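O-methyltransferase (Saccharopolyspora spinosa, PDB 4CE0) probably transfers a methyl group from S-adenosyl-L-methionine to the 4'-hydroxyl of the rhamnose in spinosyn biosynthesis, with magnesium bound at its active site. Local coordinates at residues Arg183-Leu188 against Ile210-Phe215; Ser191-Leu196 against Gln220-Gly225; Leu57-Asn62 against Asp238-Gly243; Thr82-Gly87 against Val107-Ser112. One frame throughout, in Å; residues are numbered along the deposited sequence.

Contact 1: residues Arg183-Leu188 against Ile210-Phe215; sequences RLDGDL and IIDDYF. With MG (magnesium ion), chain C; SAH (S-adenosyl-L-homocysteine), chain B.
Asp185, Asp212 and Asp213 each give one carboxylate oxygen to a magnesium ion, at the C-terminal ends of two neighbouring parallel strands of the Rossmann-like methyltransferase sheet. Asp185 OD1 and Asp212 OD2 both lie 2.0 Å from the metal, and Asp213 OD2 is the third protein ligand. Three waters raise the coordination to six. One of them hydrogen-bonds to the second oxygen of Asp185, another to the second oxygen of Asp213, and the third to Asp187 OD1, so that Asp187 reaches the metal only through water. The ligand oxygens Asp185 OD1 and Asp213 OD2 come within 3.2 Å of each other, a closeness that the shared cation would be expected to offset.

In the second shell, Arg183 runs extended from CG to NE, and its guanidinium meets Asp185 and Asp212. Its NH1 donates to Asp185 OD2 over 3.0 Å; OD2 lies close to the guanidinium plane, yet NH1 stands 43° out of the carboxylate plane. Asp212 OD1 completes a salt-bridge network on the NH2 side, though the modelled positions there are too close for their length to be trusted. Glu81 is a further partner of NH1, and Arg59 NE of Asp212 OD1.

Behind the site, the strands pair Arg183 with Ile210 and Leu184 with Ile211. The side chains of Leu184 and Ile211 lie side by side, touching at CD2 and CD1, on the face covered by helices 189-199 and 219-230. The pairing ends at a metal ligand, with Asp212 N bonded to Leu184 O over 2.9 Å.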
# COMPACT_ATOMS: atom_id res chain seq x y z
N ARG A 183 1.89 -23.34 3.42
CA ARG A 183 2.20 -22.52 4.59
C ARG A 183 1.33 -22.95 5.78
O ARG A 183 0.11 -23.00 5.66
CB ARG A 183 2.04 -21.04 4.29
CG ARG A 183 2.58 -20.14 5.39
CD ARG A 183 2.54 -18.63 5.04
NE ARG A 183 3.59 -18.07 5.84
CZ ARG A 183 3.48 -17.73 7.12
NH1 ARG A 183 2.29 -17.74 7.73
NH2 ARG A 183 4.57 -17.32 7.76
N LEU A 184 1.97 -23.32 6.88
CA LEU A 184 1.27 -23.79 8.10
C LEU A 184 1.35 -22.71 9.15
O LEU A 184 2.45 -22.28 9.55
CB LEU A 184 1.88 -25.06 8.64
CG LEU A 184 1.41 -26.39 8.06
CD1 LEU A 184 1.73 -26.49 6.60
CD2 LEU A 184 2.10 -27.48 8.82
N ASP A 185 0.20 -22.23 9.55
CA ASP A 185 0.15 -21.20 10.57
C ASP A 185 -1.05 -21.46 11.44
O ASP A 185 -1.81 -20.56 11.76
CB ASP A 185 0.11 -19.81 9.92
CG ASP A 185 0.62 -18.71 10.85
OD1 ASP A 185 0.85 -19.01 12.06
OD2 ASP A 185 0.81 -17.55 10.37
N GLY A 186 -1.25 -22.73 11.77
CA GLY A 186 -2.08 -23.11 12.90
C GLY A 186 -1.07 -23.42 14.00
O GLY A 186 -0.09 -24.12 13.77
N ASP A 187 -1.28 -22.88 15.18
CA ASP A 187 -0.31 -23.04 16.24
C ASP A 187 -0.31 -24.43 16.88
O ASP A 187 0.72 -24.92 17.34
CB ASP A 187 -0.58 -21.99 17.31
CG ASP A 187 -0.34 -20.58 16.80
OD1 ASP A 187 0.77 -20.33 16.28
OD2 ASP A 187 -1.26 -19.74 16.90
N LEU A 188 -1.46 -25.07 16.92
CA LEU A 188 -1.62 -26.29 17.70
C LEU A 188 -0.92 -27.46 17.05
O LEU A 188 -0.70 -27.49 15.84
CB LEU A 188 -3.10 -26.60 17.87
CG LEU A 188 -3.98 -25.40 18.26
CD1 LEU A 188 -5.42 -25.84 18.50
CD2 LEU A 188 -3.43 -24.76 19.50
N ILE A 210 6.46 -24.16 4.71
CA ILE A 210 6.75 -23.07 5.61
C ILE A 210 6.02 -23.29 6.94
O ILE A 210 4.81 -23.51 6.99
CB ILE A 210 6.34 -21.74 4.98
CG1 ILE A 210 7.19 -21.46 3.73
CG2 ILE A 210 6.53 -20.60 5.96
CD1 ILE A 210 6.69 -20.31 2.93
N ILE A 211 6.77 -23.26 8.03
CA ILE A 211 6.21 -23.51 9.37
C ILE A 211 6.29 -22.19 10.14
O ILE A 211 7.37 -21.78 10.56
CB ILE A 211 6.98 -24.57 10.12
CG1 ILE A 211 7.21 -25.83 9.28
CG2 ILE A 211 6.26 -24.91 11.42
CD1 ILE A 211 5.95 -26.65 9.03
N ASP A 212 5.17 -21.52 10.34
CA ASP A 212 5.25 -20.15 10.80
C ASP A 212 5.75 -20.07 12.24
O ASP A 212 6.37 -19.09 12.61
CB ASP A 212 3.90 -19.43 10.65
CG ASP A 212 4.02 -17.93 10.92
OD1 ASP A 212 4.55 -17.22 10.04
OD2 ASP A 212 3.61 -17.47 12.01
N ASP A 213 5.44 -21.09 13.05
CA ASP A 213 5.78 -21.11 14.47
C ASP A 213 6.54 -22.37 14.85
O ASP A 213 6.25 -23.01 15.87
CB ASP A 213 4.51 -21.05 15.33
CG ASP A 213 3.82 -19.72 15.22
OD1 ASP A 213 4.23 -18.78 15.93
OD2 ASP A 213 2.90 -19.61 14.38
N TYR A 214 7.54 -22.69 14.05
CA TYR A 214 8.35 -23.88 14.30
C TYR A 214 8.91 -23.96 15.72
O TYR A 214 9.25 -25.04 16.17
CB TYR A 214 9.53 -23.93 13.34
CG TYR A 214 10.39 -25.15 13.55
CD1 TYR A 214 9.86 -26.42 13.55
CD2 TYR A 214 11.75 -25.01 13.75
CE1 TYR A 214 10.67 -27.55 13.77
CE2 TYR A 214 12.58 -26.12 13.96
CZ TYR A 214 12.03 -27.38 13.96
OH TYR A 214 12.84 -28.48 14.15
N PHE A 215 9.04 -22.84 16.41
CA PHE A 215 9.76 -22.87 17.70
C PHE A 215 8.82 -22.91 18.85
O PHE A 215 9.22 -23.04 20.00
CB PHE A 215 10.79 -21.77 17.77
CG PHE A 215 11.74 -21.82 16.62
CD1 PHE A 215 12.51 -22.94 16.39
CD2 PHE A 215 11.79 -20.81 15.71
CE1 PHE A 215 13.32 -23.00 15.28
CE2 PHE A 215 12.62 -20.85 14.60
CZ PHE A 215 13.38 -21.94 14.38
MG MG C . 2.17 -18.01 13.27
N SAH B . -1.79 -13.56 10.43
CA SAH B . -1.59 -15.01 10.57
CB SAH B . -2.77 -15.81 11.06
CG SAH B . -2.77 -17.26 11.52
SD SAH B . -3.61 -17.22 13.13
C SAH B . -1.35 -15.31 9.14
O SAH B . -1.44 -16.48 8.84
OXT SAH B . -1.06 -14.13 8.49
C5' SAH B . -4.18 -18.95 13.30
C4' SAH B . -5.36 -19.32 12.40
O4' SAH B . -5.49 -20.73 12.31
C3' SAH B . -6.72 -18.82 12.89
O3' SAH B . -7.28 -18.04 11.85
C2' SAH B . -7.57 -20.06 13.21
O2' SAH B . -8.99 -19.99 12.97
C1' SAH B . -6.86 -21.12 12.36
N9 SAH B . -6.92 -22.52 12.85
C8 SAH B . -6.10 -23.06 13.82
N7 SAH B . -6.41 -24.36 13.94
C5 SAH B . -7.37 -24.67 13.05
C6 SAH B . -8.05 -25.85 12.74
N6 SAH B . -7.79 -26.99 13.39
N1 SAH B . -9.02 -25.84 11.77
C2 SAH B . -9.32 -24.70 11.06
N3 SAH B . -8.66 -23.54 11.39
C4 SAH B . -7.68 -23.52 12.34
O HOH W 1 3.26 -23.37 12.22
O HOH W 2 1.19 -16.10 12.99
O HOH W 3 0.72 -18.08 14.76
O HOH W 4 3.04 -16.65 14.88

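Contact 2: residues Ser191-Leu196 against Gln220-Gly225; sequences STMDSL and QDAVKG. With SAH (S-adenosyl-L-homocysteine), chain B.
Met193 turns its methyl end onto the backbone of Ala222, where helices 191-196 and 220-225 run side by side with their axes 8.6 Å apart and a crossing angle of -32°. From CB the chain sets out with CG anti to the backbone N (chi1 -168°), then bends at both later torsions. SD stays 4.2 Å from Ala222 O, and CE closes to 3.3 Å from that same carbonyl oxygen. CE also meets Ala222 CB at 3.9 Å.

The preceding residue, Thr192, offers CG2 to Ala222 CB at 3.8 Å and to Val223 CG2 at 3.9 Å. Its OG1 is bonded to Leu188 O instead. Leu196 adds CD1 near Val223 CA.

These helices follow two adjacent strands of the Rossmann-like sheet and lie on the face that carries Leu184. In the first turn of helix 189-199, Ser191 OG donates to N7 of the S-adenosyl-L-homocysteine adenine over 2.8 Å, so the helix joins this interface to the cofactor site. Between the helices themselves no hydrogen bond forms: mostly methyl groups meet Ala222 and Val223, and the contact is apolar, consistent with a fit that rests on shape and van der Waals contact.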
# COMPACT_ATOMS: atom_id res chain seq x y z
N SER A 191 -3.52 -29.07 14.57
CA SER A 191 -3.67 -28.27 13.37
C SER A 191 -2.50 -28.50 12.42
O SER A 191 -2.67 -28.75 11.22
CB SER A 191 -3.73 -26.78 13.73
OG SER A 191 -4.81 -26.52 14.62
N THR A 192 -1.30 -28.46 12.99
CA THR A 192 -0.06 -28.67 12.25
C THR A 192 -0.02 -30.08 11.69
O THR A 192 0.25 -30.28 10.50
CB THR A 192 1.18 -28.41 13.15
OG1 THR A 192 1.08 -27.12 13.73
CG2 THR A 192 2.45 -28.52 12.35
N MET A 193 -0.29 -31.07 12.53
CA MET A 193 -0.30 -32.47 12.05
C MET A 193 -1.34 -32.73 10.94
O MET A 193 -1.03 -33.33 9.89
CB MET A 193 -0.51 -33.43 13.22
CG MET A 193 -0.25 -34.89 12.85
SD MET A 193 1.45 -35.20 12.31
CE MET A 193 2.38 -35.09 13.84
N ASP A 194 -2.57 -32.28 11.16
CA ASP A 194 -3.65 -32.49 10.18
C ASP A 194 -3.33 -31.86 8.83
O ASP A 194 -3.67 -32.41 7.78
CB ASP A 194 -4.98 -31.93 10.70
CG ASP A 194 -5.58 -32.79 11.80
OD1 ASP A 194 -5.32 -34.02 11.80
OD2 ASP A 194 -6.30 -32.23 12.66
N SER A 195 -2.68 -30.70 8.87
CA SER A 195 -2.27 -30.04 7.66
C SER A 195 -1.16 -30.82 6.96
O SER A 195 -1.20 -31.03 5.76
CB SER A 195 -1.85 -28.58 7.97
OG SER A 195 -1.42 -27.93 6.79
N LEU A 196 -0.14 -31.23 7.71
CA LEU A 196 0.97 -31.96 7.11
C LEU A 196 0.51 -33.29 6.58
O LEU A 196 0.79 -33.61 5.42
CB LEU A 196 2.13 -32.19 8.12
CG LEU A 196 2.96 -30.95 8.44
CD1 LEU A 196 3.90 -31.25 9.59
CD2 LEU A 196 3.73 -30.49 7.22
N GLN A 220 6.18 -27.61 16.81
CA GLN A 220 7.51 -28.21 16.59
C GLN A 220 7.48 -29.75 16.73
O GLN A 220 8.05 -30.51 15.92
CB GLN A 220 8.49 -27.60 17.59
CG GLN A 220 9.94 -27.87 17.30
CD GLN A 220 10.84 -27.22 18.32
OE1 GLN A 220 10.95 -26.00 18.39
NE2 GLN A 220 11.49 -28.04 19.14
N ASP A 221 6.81 -30.19 17.78
CA ASP A 221 6.58 -31.60 18.02
C ASP A 221 5.81 -32.28 16.88
O ASP A 221 6.15 -33.40 16.51
CB ASP A 221 5.90 -31.77 19.38
CG ASP A 221 6.88 -31.54 20.56
OD1 ASP A 221 8.06 -31.13 20.33
OD2 ASP A 221 6.48 -31.76 21.72
N ALA A 222 4.82 -31.61 16.30
CA ALA A 222 4.15 -32.18 15.15
C ALA A 222 5.09 -32.32 13.96
O ALA A 222 5.06 -33.33 13.26
CB ALA A 222 2.90 -31.37 14.76
N VAL A 223 5.90 -31.29 13.71
CA VAL A 223 6.76 -31.26 12.54
C VAL A 223 7.82 -32.35 12.63
O VAL A 223 8.06 -33.10 11.69
CB VAL A 223 7.44 -29.87 12.40
CG1 VAL A 223 8.44 -29.89 11.27
CG2 VAL A 223 6.39 -28.73 12.23
N LYS A 224 8.49 -32.42 13.77
CA LYS A 224 9.44 -33.49 13.99
C LYS A 224 8.73 -34.86 13.99
O LYS A 224 9.19 -35.82 13.35
CB LYS A 224 10.23 -33.22 15.29
CG LYS A 224 11.16 -31.99 15.15
CD LYS A 224 11.73 -31.49 16.47
CE LYS A 224 12.58 -32.56 17.15
NZ LYS A 224 14.04 -32.44 16.84
N GLY A 225 7.58 -34.97 14.65
CA GLY A 225 6.87 -36.25 14.69
C GLY A 225 6.45 -36.66 13.29
O GLY A 225 6.58 -37.81 12.90
N SAH B . -1.79 -13.56 10.43
CA SAH B . -1.59 -15.01 10.57
CB SAH B . -2.77 -15.81 11.06
CG SAH B . -2.77 -17.26 11.52
SD SAH B . -3.61 -17.22 13.13
C SAH B . -1.35 -15.31 9.14
O SAH B . -1.44 -16.48 8.84
OXT SAH B . -1.06 -14.13 8.49
C5' SAH B . -4.18 -18.95 13.30
C4' SAH B . -5.36 -19.32 12.40
O4' SAH B . -5.49 -20.73 12.31
C3' SAH B . -6.72 -18.82 12.89
O3' SAH B . -7.28 -18.04 11.85
C2' SAH B . -7.57 -20.06 13.21
O2' SAH B . -8.99 -19.99 12.97
C1' SAH B . -6.86 -21.12 12.36
N9 SAH B . -6.92 -22.52 12.85
C8 SAH B . -6.10 -23.06 13.82
N7 SAH B . -6.41 -24.36 13.94
C5 SAH B . -7.37 -24.67 13.05
C6 SAH B . -8.05 -25.85 12.74
N6 SAH B . -7.79 -26.99 13.39
N1 SAH B . -9.02 -25.84 11.77
C2 SAH B . -9.32 -24.70 11.06
N3 SAH B . -8.66 -23.54 11.39
C4 SAH B . -7.68 -23.52 12.34

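Contact 3: residues Leu57-Asn62 against Asp238-Gly243; sequences LERLDN and DIDGTG
Asp240 OD1 takes two backbone N-H groups from its own loop, Thr242 N at 3.0 Å and Gly243 N at 2.9 Å, while OD2 of the same carboxylate faces Arg59 of the helix. The two amides arrive differently: Gly243 N comes nearly along the C-O axis of OD1, and Thr242 N stands 50° out of the carboxylate plane. Chi1 of 67° sets Asp240 CG between the backbone N and the carbonyl carbon, and the bond from Thr242 N to OD1 makes an Asx turn.

OD2 then uses its syn lone pair to accept from Arg59 NH1 in a 3.1 Å salt bridge. The oxygen lies almost in the guanidinium plane, although the two flat groups are tilted 67° apart. Thr242 CG2 sits over one face of the guanidinium, 3.4 Å above it and offset toward the rim.

This loop links the two antiparallel strands 237-238 and 244-247 at one edge of the sheet, and the contact fastens it to helix 56-73. Arg59 is the bridge to the metal site, because its NE forms a salt bridge with the magnesium ligand Asp212.

Farther along the helix, Ile239 crosses Asn62 at about a right angle. Its CD1 presses against the amide, 3.2 Å from Asn62 OD1, and its CG2 rests on Asn62 CB. Glu58 crosses Asp240 at a slant, with OE1 3.8 Å from Asp240 CB.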
# COMPACT_ATOMS: atom_id res chain seq x y z
N LEU A 57 7.32 -8.49 8.72
CA LEU A 57 7.97 -8.26 7.44
C LEU A 57 8.97 -9.35 7.07
O LEU A 57 9.16 -9.66 5.89
CB LEU A 57 8.69 -6.91 7.44
CG LEU A 57 7.91 -5.58 7.50
CD1 LEU A 57 8.90 -4.37 7.48
CD2 LEU A 57 6.89 -5.44 6.38
N GLU A 58 9.68 -9.88 8.06
CA GLU A 58 10.71 -10.90 7.83
C GLU A 58 10.07 -12.18 7.30
O GLU A 58 10.56 -12.83 6.36
CB GLU A 58 11.49 -11.21 9.11
CG GLU A 58 12.82 -10.51 9.18
CD GLU A 58 13.47 -10.55 10.56
OE1 GLU A 58 12.74 -10.64 11.59
OE2 GLU A 58 14.71 -10.47 10.63
N ARG A 59 8.94 -12.54 7.88
CA ARG A 59 8.27 -13.76 7.39
C ARG A 59 7.53 -13.52 6.05
O ARG A 59 7.39 -14.43 5.24
CB ARG A 59 7.42 -14.36 8.50
CG ARG A 59 8.26 -14.66 9.76
CD ARG A 59 7.80 -15.87 10.51
NE ARG A 59 6.50 -15.72 11.16
CZ ARG A 59 6.31 -15.13 12.33
NH1 ARG A 59 7.33 -14.57 12.99
NH2 ARG A 59 5.11 -15.09 12.85
N LEU A 60 7.09 -12.30 5.80
CA LEU A 60 6.48 -11.99 4.50
C LEU A 60 7.59 -12.02 3.44
O LEU A 60 7.35 -12.43 2.30
CB LEU A 60 5.79 -10.63 4.52
CG LEU A 60 4.36 -10.53 5.04
CD1 LEU A 60 4.01 -9.07 5.14
CD2 LEU A 60 3.36 -11.28 4.15
N ASP A 61 8.82 -11.62 3.82
CA ASP A 61 9.94 -11.67 2.87
C ASP A 61 10.26 -13.13 2.56
O ASP A 61 10.63 -13.49 1.43
CB ASP A 61 11.21 -11.02 3.41
CG ASP A 61 11.11 -9.50 3.55
OD1 ASP A 61 10.19 -8.87 2.99
OD2 ASP A 61 11.98 -8.93 4.24
N ASN A 62 10.19 -13.97 3.56
CA ASN A 62 10.43 -15.39 3.30
C ASN A 62 9.37 -15.91 2.34
O ASN A 62 9.65 -16.68 1.38
CB ASN A 62 10.43 -16.18 4.62
CG ASN A 62 10.29 -17.67 4.39
OD1 ASN A 62 9.19 -18.22 4.46
ND2 ASN A 62 11.40 -18.33 4.08
N ASP A 238 16.05 -21.89 9.28
CA ASP A 238 15.45 -20.86 10.09
C ASP A 238 15.02 -19.69 9.21
O ASP A 238 15.58 -19.45 8.14
CB ASP A 238 16.45 -20.39 11.14
CG ASP A 238 15.92 -19.26 12.00
OD1 ASP A 238 14.87 -19.43 12.67
OD2 ASP A 238 16.57 -18.20 12.00
N ILE A 239 13.99 -18.98 9.64
CA ILE A 239 13.63 -17.74 8.98
C ILE A 239 14.08 -16.60 9.88
O ILE A 239 14.91 -15.79 9.48
CB ILE A 239 12.08 -17.65 8.67
CG1 ILE A 239 11.70 -18.75 7.67
CG2 ILE A 239 11.73 -16.26 8.15
CD1 ILE A 239 10.21 -18.90 7.43
N ASP A 240 13.57 -16.58 11.12
CA ASP A 240 13.73 -15.42 11.98
C ASP A 240 13.71 -15.81 13.47
O ASP A 240 13.37 -14.98 14.31
CB ASP A 240 12.60 -14.40 11.69
CG ASP A 240 11.22 -14.91 12.09
OD1 ASP A 240 11.07 -16.14 12.29
OD2 ASP A 240 10.30 -14.09 12.24
N GLY A 241 14.04 -17.06 13.79
CA GLY A 241 14.00 -17.54 15.17
C GLY A 241 12.60 -17.89 15.65
O GLY A 241 12.41 -18.24 16.81
N THR A 242 11.63 -17.76 14.75
CA THR A 242 10.23 -18.11 15.02
C THR A 242 9.74 -19.12 13.97
O THR A 242 9.40 -20.24 14.29
CB THR A 242 9.33 -16.86 14.97
OG1 THR A 242 9.68 -16.00 16.06
CG2 THR A 242 7.84 -17.23 15.06
N GLY A 243 9.73 -18.69 12.72
CA GLY A 243 9.34 -19.50 11.60
C GLY A 243 10.52 -20.27 11.05
O GLY A 243 11.68 -19.92 11.24

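Contact 4: residues Thr82-Gly87 against Val107-Ser112; sequences TGVWRG and VWVVDS. With SAH (S-adenosyl-L-homocysteine), chain B.
Asp111 holds CG anti to its backbone N (chi1 -160°), and OD2 of that carboxylate meets the backbone N of Val84, in the loop after the neighbouring strand 78-82. Val84 has CG1 anti to its carbonyl carbon (chi1 -43°), and both of its methyls rest against Val109 CG1. This is the cofactor-binding corner of a Rossmann-like methyltransferase: the glycine-containing loop after strand 78-82, set beside an acidic residue at the end of strand 107-111.

The N-H of Val84 points almost straight at Asp111 OD2, 2.9 Å away with an angle of 176° at the hydrogen, and OD2 accepts it with its anti lone pair. The same oxygen accepts from the ribose O3' of S-adenosyl-L-homocysteine at 2.7 Å, and Asp111 OD1 accepts from O2' at 2.8 Å. The carboxylate thus grips both ribose hydroxyls while a loop amide steadies one of its oxygens; Phe113 N bonds to the other.

Gly83 has a positive phi, and its CA lies 3.6 Å from Asp111 OD2. Its N-H bonds to Val110 O, extending the parallel pairing of Thr82 with Val110. From Val84 to Gly87 the loop makes a type II' turn, closed by Gly87 N on Val84 O, just before helix 88-100. Within it Trp85 N gives a weak bond to O3'. On the adenine side, Ser112 N donates to the cofactor's N3 over 3.0 Å.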
# COMPACT_ATOMS: atom_id res chain seq x y z
N THR A 82 -2.80 -22.89 5.75
CA THR A 82 -3.66 -23.46 6.77
C THR A 82 -3.46 -22.64 8.00
O THR A 82 -2.47 -22.81 8.75
CB THR A 82 -3.41 -24.99 7.01
OG1 THR A 82 -2.04 -25.27 7.37
CG2 THR A 82 -3.76 -25.77 5.78
N GLY A 83 -4.41 -21.74 8.20
CA GLY A 83 -4.39 -20.76 9.28
C GLY A 83 -4.12 -19.38 8.70
O GLY A 83 -2.95 -19.02 8.46
N VAL A 84 -5.19 -18.62 8.47
CA VAL A 84 -5.13 -17.37 7.71
C VAL A 84 -5.49 -16.10 8.49
O VAL A 84 -5.09 -15.01 8.09
CB VAL A 84 -6.01 -17.47 6.43
CG1 VAL A 84 -5.79 -18.79 5.78
CG2 VAL A 84 -7.53 -17.22 6.70
N TRP A 85 -6.19 -16.26 9.62
CA TRP A 85 -6.63 -15.12 10.43
C TRP A 85 -7.31 -14.11 9.51
O TRP A 85 -8.32 -14.45 8.87
CB TRP A 85 -5.46 -14.50 11.19
CG TRP A 85 -5.81 -13.51 12.25
CD1 TRP A 85 -6.76 -13.66 13.21
CD2 TRP A 85 -5.16 -12.26 12.50
NE1 TRP A 85 -6.77 -12.55 14.03
CE2 TRP A 85 -5.80 -11.68 13.62
CE3 TRP A 85 -4.11 -11.56 11.89
CZ2 TRP A 85 -5.44 -10.43 14.13
CZ3 TRP A 85 -3.76 -10.30 12.39
CH2 TRP A 85 -4.43 -9.75 13.49
N ARG A 86 -6.77 -12.90 9.41
CA ARG A 86 -7.42 -11.87 8.62
C ARG A 86 -7.13 -11.98 7.12
O ARG A 86 -7.72 -11.26 6.31
CB ARG A 86 -7.05 -10.48 9.15
CG ARG A 86 -7.72 -10.15 10.47
CD ARG A 86 -7.19 -8.89 11.07
NE ARG A 86 -7.73 -8.66 12.41
CZ ARG A 86 -7.18 -7.85 13.32
NH1 ARG A 86 -6.08 -7.16 13.04
NH2 ARG A 86 -7.75 -7.74 14.51
N GLY A 87 -6.21 -12.88 6.77
CA GLY A 87 -5.99 -13.24 5.37
C GLY A 87 -4.76 -12.69 4.72
O GLY A 87 -4.47 -13.01 3.55
N VAL A 107 -4.71 -19.79 -4.98
CA VAL A 107 -4.34 -19.59 -3.58
C VAL A 107 -5.50 -20.10 -2.76
O VAL A 107 -6.62 -19.58 -2.88
CB VAL A 107 -4.05 -18.08 -3.25
CG1 VAL A 107 -3.74 -17.88 -1.74
CG2 VAL A 107 -2.90 -17.57 -4.12
N TRP A 108 -5.24 -21.16 -2.00
CA TRP A 108 -6.23 -21.76 -1.12
C TRP A 108 -6.16 -21.16 0.27
O TRP A 108 -5.12 -21.18 0.93
CB TRP A 108 -6.06 -23.28 -1.04
CG TRP A 108 -6.31 -23.94 -2.34
CD1 TRP A 108 -5.42 -24.14 -3.38
CD2 TRP A 108 -7.55 -24.49 -2.76
NE1 TRP A 108 -6.05 -24.79 -4.42
CE2 TRP A 108 -7.37 -24.99 -4.07
CE3 TRP A 108 -8.82 -24.57 -2.17
CZ2 TRP A 108 -8.40 -25.62 -4.77
CZ3 TRP A 108 -9.84 -25.18 -2.88
CH2 TRP A 108 -9.62 -25.68 -4.17
N VAL A 109 -7.29 -20.65 0.70
CA VAL A 109 -7.36 -19.93 1.95
C VAL A 109 -8.11 -20.83 2.88
O VAL A 109 -9.36 -20.91 2.81
CB VAL A 109 -8.09 -18.59 1.76
CG1 VAL A 109 -8.22 -17.83 3.10
CG2 VAL A 109 -7.39 -17.77 0.72
N VAL A 110 -7.36 -21.52 3.74
CA VAL A 110 -7.90 -22.64 4.50
C VAL A 110 -7.93 -22.35 5.98
O VAL A 110 -6.89 -22.21 6.64
CB VAL A 110 -7.08 -23.94 4.30
CG1 VAL A 110 -7.86 -25.12 4.82
CG2 VAL A 110 -6.63 -24.15 2.86
N ASP A 111 -9.13 -22.33 6.54
CA ASP A 111 -9.30 -21.93 7.91
C ASP A 111 -10.65 -22.39 8.44
O ASP A 111 -11.53 -22.78 7.66
CB ASP A 111 -9.21 -20.41 8.01
CG ASP A 111 -8.88 -19.93 9.41
OD1 ASP A 111 -9.80 -19.90 10.27
OD2 ASP A 111 -7.72 -19.56 9.65
N SER A 112 -10.82 -22.35 9.75
CA SER A 112 -12.16 -22.53 10.33
C SER A 112 -13.02 -21.28 10.10
O SER A 112 -14.23 -21.37 9.97
CB SER A 112 -12.08 -22.77 11.82
OG SER A 112 -11.55 -21.62 12.43
N SAH B . -1.79 -13.56 10.43
CA SAH B . -1.59 -15.01 10.57
CB SAH B . -2.77 -15.81 11.06
CG SAH B . -2.77 -17.26 11.52
SD SAH B . -3.61 -17.22 13.13
C SAH B . -1.35 -15.31 9.14
O SAH B . -1.44 -16.48 8.84
OXT SAH B . -1.06 -14.13 8.49
C5' SAH B . -4.18 -18.95 13.30
C4' SAH B . -5.36 -19.32 12.40
O4' SAH B . -5.49 -20.73 12.31
C3' SAH B . -6.72 -18.82 12.89
O3' SAH B . -7.28 -18.04 11.85
C2' SAH B . -7.57 -20.06 13.21
O2' SAH B . -8.99 -19.99 12.97
C1' SAH B . -6.86 -21.12 12.36
N9 SAH B . -6.92 -22.52 12.85
C8 SAH B . -6.10 -23.06 13.82
N7 SAH B . -6.41 -24.36 13.94
C5 SAH B . -7.37 -24.67 13.05
C6 SAH B . -8.05 -25.85 12.74
N6 SAH B . -7.79 -26.99 13.39
N1 SAH B . -9.02 -25.84 11.77
C2 SAH B . -9.32 -24.70 11.06
N3 SAH B . -8.66 -23.54 11.39
C4 SAH B . -7.68 -23.52 12.34

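How the contacts relate
From the N terminus, helix segment 57-62 waits for 238-243 near the C terminus, so contact 3 closes the longest loop and the other three nest inside it. Contact 4 closes first, joining the end of strand 78-82 to strand 107-111 across helix 88-100. Contacts 1 and 2 come later, in series with it, and their segments alternate along the chain: two strands and the helices that follow them are paired strand to strand and helix to helix. Backbone bonds between Thr82 and residues Arg183 and Asp185 join contacts 4 and 1 in one sheet, and Ser195 OG meets Thr82 OG1 between contacts 2 and 4. Contacts 1, 2 and 4 all touch the cofactor.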